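Local coordinates for protein putative oxidoreductase (Staphylococcus aureus subsp. aureus, PDB 3IV4) that probably acts as a thiol-disulfide oxidoreductase of the monothiol bacilliredoxin (BrxC) family, built on a thioredoxin fold, at residues T76-K79 / A85-F88; Y26-K31 / S105-A110. All coordinates share one frame; numbering follows the deposited sequence.

Interaction 1: residues T76-K79 / A85-F88; sequences TNVK and AFYF
T76 and F86 face each other across 9.0 Å between their CA atoms, a separation too wide for backbone pairing, so the end of helix 66-76 meets strand 84-89 through side chains alone. Both residues point their CB atoms toward the opposite segment, and their side chains cross at a slant. CE1 of F86 is the main meeting point: T76 OG1 lies 3.6 Å from it and T76 CG2 3.7 Å, so both branches of the threonine come to one corner of the ring from the same side of its plane, slantwise. V78 approaches the same corner differently, its CB sitting at the ring edge, near the ring plane, 4.1 Å from F86 CE1. In the thioredoxin fold a helix of this kind packs on one face of the central sheet, and here the chain leaves the helix, with N77 at positive phi, to return as the strand. The exit is shaped by an ST turn: V78 N donates to T76 OG1 over 3.2 Å at an N-H...O angle of 145°. The chi1 of 61° sets that hydroxyl between the backbone N and the carbonyl carbon, where it also hydrogen-bonds I72 O, one helical turn back. CG2 is thereby turned to the sheet, and its second ring contact is F88 CZ at 3.9 Å; F88 in turn packs edge-to-face with F17.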
# COMPACT_ATOMS: atom_id res chain seq x y z
N THR A 76 10.96 0.67 7.18
CA THR A 76 10.07 1.51 7.98
C THR A 76 10.23 1.24 9.47
O THR A 76 9.70 1.98 10.31
CB THR A 76 8.59 1.20 7.59
OG1 THR A 76 8.31 -0.18 7.86
CG2 THR A 76 8.34 1.51 6.11
N ASN A 77 10.96 0.18 9.81
CA ASN A 77 10.97 -0.35 11.17
C ASN A 77 9.59 -0.63 11.78
O ASN A 77 9.39 -0.55 13.00
CB ASN A 77 11.82 0.51 12.12
CG ASN A 77 12.37 -0.31 13.26
OD1 ASN A 77 12.55 -1.53 13.13
ND2 ASN A 77 12.61 0.34 14.39
N VAL A 78 8.65 -1.00 10.91
CA VAL A 78 7.32 -1.39 11.33
C VAL A 78 7.16 -2.90 11.10
O VAL A 78 7.31 -3.38 9.98
CB VAL A 78 6.24 -0.60 10.55
CG1 VAL A 78 4.85 -1.10 10.92
CG2 VAL A 78 6.36 0.90 10.86
N LYS A 79 6.89 -3.65 12.16
CA LYS A 79 6.82 -5.10 12.01
C LYS A 79 5.67 -5.49 11.09
O LYS A 79 4.63 -4.82 11.02
CB LYS A 79 6.74 -5.82 13.36
CG LYS A 79 8.03 -5.73 14.19
CD LYS A 79 9.17 -6.60 13.67
CE LYS A 79 10.50 -6.18 14.29
NZ LYS A 79 10.92 -4.84 13.76
N ALA A 85 -0.89 -0.80 5.30
CA ALA A 85 -0.73 0.26 4.31
C ALA A 85 0.25 1.29 4.81
O ALA A 85 0.31 1.55 6.02
CB ALA A 85 -2.09 0.91 3.99
N PHE A 86 1.01 1.86 3.88
CA PHE A 86 2.04 2.84 4.20
C PHE A 86 1.88 4.03 3.27
O PHE A 86 1.46 3.89 2.13
CB PHE A 86 3.43 2.25 3.91
CG PHE A 86 3.81 1.14 4.81
CD1 PHE A 86 4.49 1.42 6.00
CD2 PHE A 86 3.51 -0.19 4.50
CE1 PHE A 86 4.86 0.39 6.86
CE2 PHE A 86 3.87 -1.21 5.35
CZ PHE A 86 4.54 -0.92 6.54
N TYR A 87 2.25 5.20 3.78
CA TYR A 87 2.28 6.42 2.99
C TYR A 87 3.68 6.99 3.04
O TYR A 87 4.21 7.24 4.14
CB TYR A 87 1.28 7.43 3.54
CG TYR A 87 1.13 8.72 2.76
CD1 TYR A 87 1.05 8.73 1.36
CD2 TYR A 87 1.01 9.93 3.44
CE1 TYR A 87 0.89 9.94 0.65
CE2 TYR A 87 0.84 11.13 2.75
CZ TYR A 87 0.78 11.13 1.36
OH TYR A 87 0.61 12.35 0.69
N PHE A 88 4.26 7.15 1.86
CA PHE A 88 5.61 7.73 1.69
C PHE A 88 5.55 9.10 1.05
O PHE A 88 4.89 9.31 0.04
CB PHE A 88 6.50 6.82 0.83
CG PHE A 88 6.76 5.48 1.44
CD1 PHE A 88 7.87 5.27 2.27
CD2 PHE A 88 5.86 4.43 1.25
CE1 PHE A 88 8.09 4.02 2.86
CE2 PHE A 88 6.08 3.18 1.84
CZ PHE A 88 7.18 2.97 2.63

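Interaction 2: residues Y26-K31 / S105-A110; sequences YVFVLK and SSLAQA
F28 reaches from strand 26-32 to helix 104-110, and L107 and A110 receive its ring. Its CB leaves the strand toward the helix, whose nearest CA, that of L107, is 8.6 Å from the CA of F28. With chi1 at -76°, CG stands anti to the carbonyl carbon and beside the backbone N; chi2 of -88° then sets the ring roughly perpendicular to the CA-CB-CG plane. L107 CD2 lies above the ring plane, beyond its CD1-CE1 side, 3.7 Å from F28 CD1 and equally near CE1. Farther out, F28 CE1 also touches A110 CB at 3.9 Å, the alanine methyl lying at the ring edge, near its plane. This is the layering of a thioredoxin fold, in which a C-terminal helix packs on the central sheet; helix 37-53 lies on the same side, giving F49 edge-to-face to F28 and also in touch with L107. At the tip, F28 CZ comes 3.6 Å from L107 O, approaching obliquely. Within the helix, A110 N makes a weak hydrogen bond to L107 O at 3.2 Å. Y87 of the adjoining strand stacks with the F28 ring and touches the A110 side chain.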
# COMPACT_ATOMS: atom_id res chain seq x y z
N TYR A 26 4.46 11.50 -3.59
CA TYR A 26 3.44 10.98 -2.67
C TYR A 26 3.04 9.59 -3.13
O TYR A 26 2.50 9.43 -4.22
CB TYR A 26 2.21 11.89 -2.72
CG TYR A 26 2.45 13.26 -2.15
CD1 TYR A 26 2.90 13.39 -0.83
CD2 TYR A 26 2.23 14.41 -2.89
CE1 TYR A 26 3.12 14.61 -0.27
CE2 TYR A 26 2.45 15.68 -2.31
CZ TYR A 26 2.90 15.75 -0.99
OH TYR A 26 3.15 16.94 -0.35
N VAL A 27 3.30 8.59 -2.28
CA VAL A 27 3.11 7.17 -2.65
C VAL A 27 2.45 6.37 -1.53
O VAL A 27 2.96 6.33 -0.41
CB VAL A 27 4.47 6.51 -2.96
CG1 VAL A 27 4.33 5.00 -3.14
CG2 VAL A 27 5.10 7.11 -4.18
N PHE A 28 1.32 5.71 -1.83
CA PHE A 28 0.75 4.75 -0.91
C PHE A 28 1.11 3.35 -1.39
O PHE A 28 1.07 3.09 -2.59
CB PHE A 28 -0.79 4.87 -0.87
CG PHE A 28 -1.29 6.06 -0.08
CD1 PHE A 28 -1.51 5.95 1.29
CD2 PHE A 28 -1.57 7.27 -0.72
CE1 PHE A 28 -2.00 7.04 2.04
CE2 PHE A 28 -2.06 8.37 0.02
CZ PHE A 28 -2.28 8.24 1.39
N VAL A 29 1.43 2.48 -0.44
CA VAL A 29 1.80 1.08 -0.73
C VAL A 29 1.02 0.17 0.23
O VAL A 29 1.03 0.40 1.44
CB VAL A 29 3.32 0.84 -0.52
CG1 VAL A 29 3.67 -0.63 -0.79
CG2 VAL A 29 4.14 1.76 -1.44
N LEU A 30 0.39 -0.86 -0.31
CA LEU A 30 -0.39 -1.80 0.48
C LEU A 30 0.21 -3.20 0.44
O LEU A 30 0.39 -3.75 -0.64
CB LEU A 30 -1.81 -1.87 -0.08
CG LEU A 30 -2.75 -2.88 0.54
CD1 LEU A 30 -3.12 -2.49 1.97
CD2 LEU A 30 -3.99 -3.10 -0.33
N LYS A 31 0.48 -3.77 1.61
CA LYS A 31 0.74 -5.20 1.73
C LYS A 31 -0.60 -5.92 1.75
O LYS A 31 -1.45 -5.65 2.62
CB LYS A 31 1.49 -5.51 3.03
CG LYS A 31 2.90 -4.98 3.10
CD LYS A 31 3.59 -5.59 4.32
CE LYS A 31 5.05 -5.16 4.42
NZ LYS A 31 5.73 -5.94 5.53
N SER A 105 -11.23 6.86 4.93
CA SER A 105 -11.01 8.00 5.83
C SER A 105 -9.61 8.05 6.45
O SER A 105 -9.02 9.12 6.58
CB SER A 105 -12.10 8.11 6.89
OG SER A 105 -12.32 6.88 7.56
N SER A 106 -9.05 6.90 6.84
CA SER A 106 -7.70 6.91 7.39
C SER A 106 -6.65 7.22 6.34
O SER A 106 -5.67 7.93 6.61
CB SER A 106 -7.38 5.63 8.15
OG SER A 106 -7.17 4.54 7.26
N LEU A 107 -6.85 6.70 5.13
CA LEU A 107 -5.97 7.03 4.01
C LEU A 107 -6.02 8.53 3.74
O LEU A 107 -4.99 9.16 3.51
CB LEU A 107 -6.36 6.21 2.77
CG LEU A 107 -6.07 4.70 2.86
CD1 LEU A 107 -6.96 3.90 1.93
CD2 LEU A 107 -4.60 4.40 2.56
N ALA A 108 -7.21 9.11 3.80
CA ALA A 108 -7.35 10.55 3.60
C ALA A 108 -6.65 11.37 4.70
O ALA A 108 -5.99 12.37 4.42
CB ALA A 108 -8.80 10.92 3.48
N GLN A 109 -6.75 10.90 5.94
CA GLN A 109 -6.08 11.55 7.06
C GLN A 109 -4.57 11.51 6.92
O GLN A 109 -3.88 12.45 7.34
CB GLN A 109 -6.46 10.88 8.37
CG GLN A 109 -7.87 11.18 8.85
CD GLN A 109 -8.50 10.01 9.63
OE1 GLN A 109 -7.81 9.17 10.21
NE2 GLN A 109 -9.82 9.95 9.62
N ALA A 110 -4.05 10.45 6.30
CA ALA A 110 -2.61 10.31 6.10
C ALA A 110 -2.03 11.47 5.32
O ALA A 110 -0.87 11.84 5.51
CB ALA A 110 -2.30 8.99 5.39

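In the fold
Interactions 1 and 2 have centres 10 Å apart and use adjoining antiparallel strands of one mixed sheet. Strand 84-89 is joined to strand 26-32 by probable hydrogen bonds from F88 N to V27 O (2.7 Å) and from F86 N to V29 O (2.8 Å). F86 and F88 send their rings to the face met by the end of helix 66-76, whereas Y87, between them, lies with F28 on the face carrying helix 104-110; Y87 CE2 is 3.3 Å from A110 O. The two contacts thus lie on opposite faces of the sheet. In sequence, interaction 1 falls wholly between the two segments of interaction 2, and all four segments lie within the single thioredoxin-like domain.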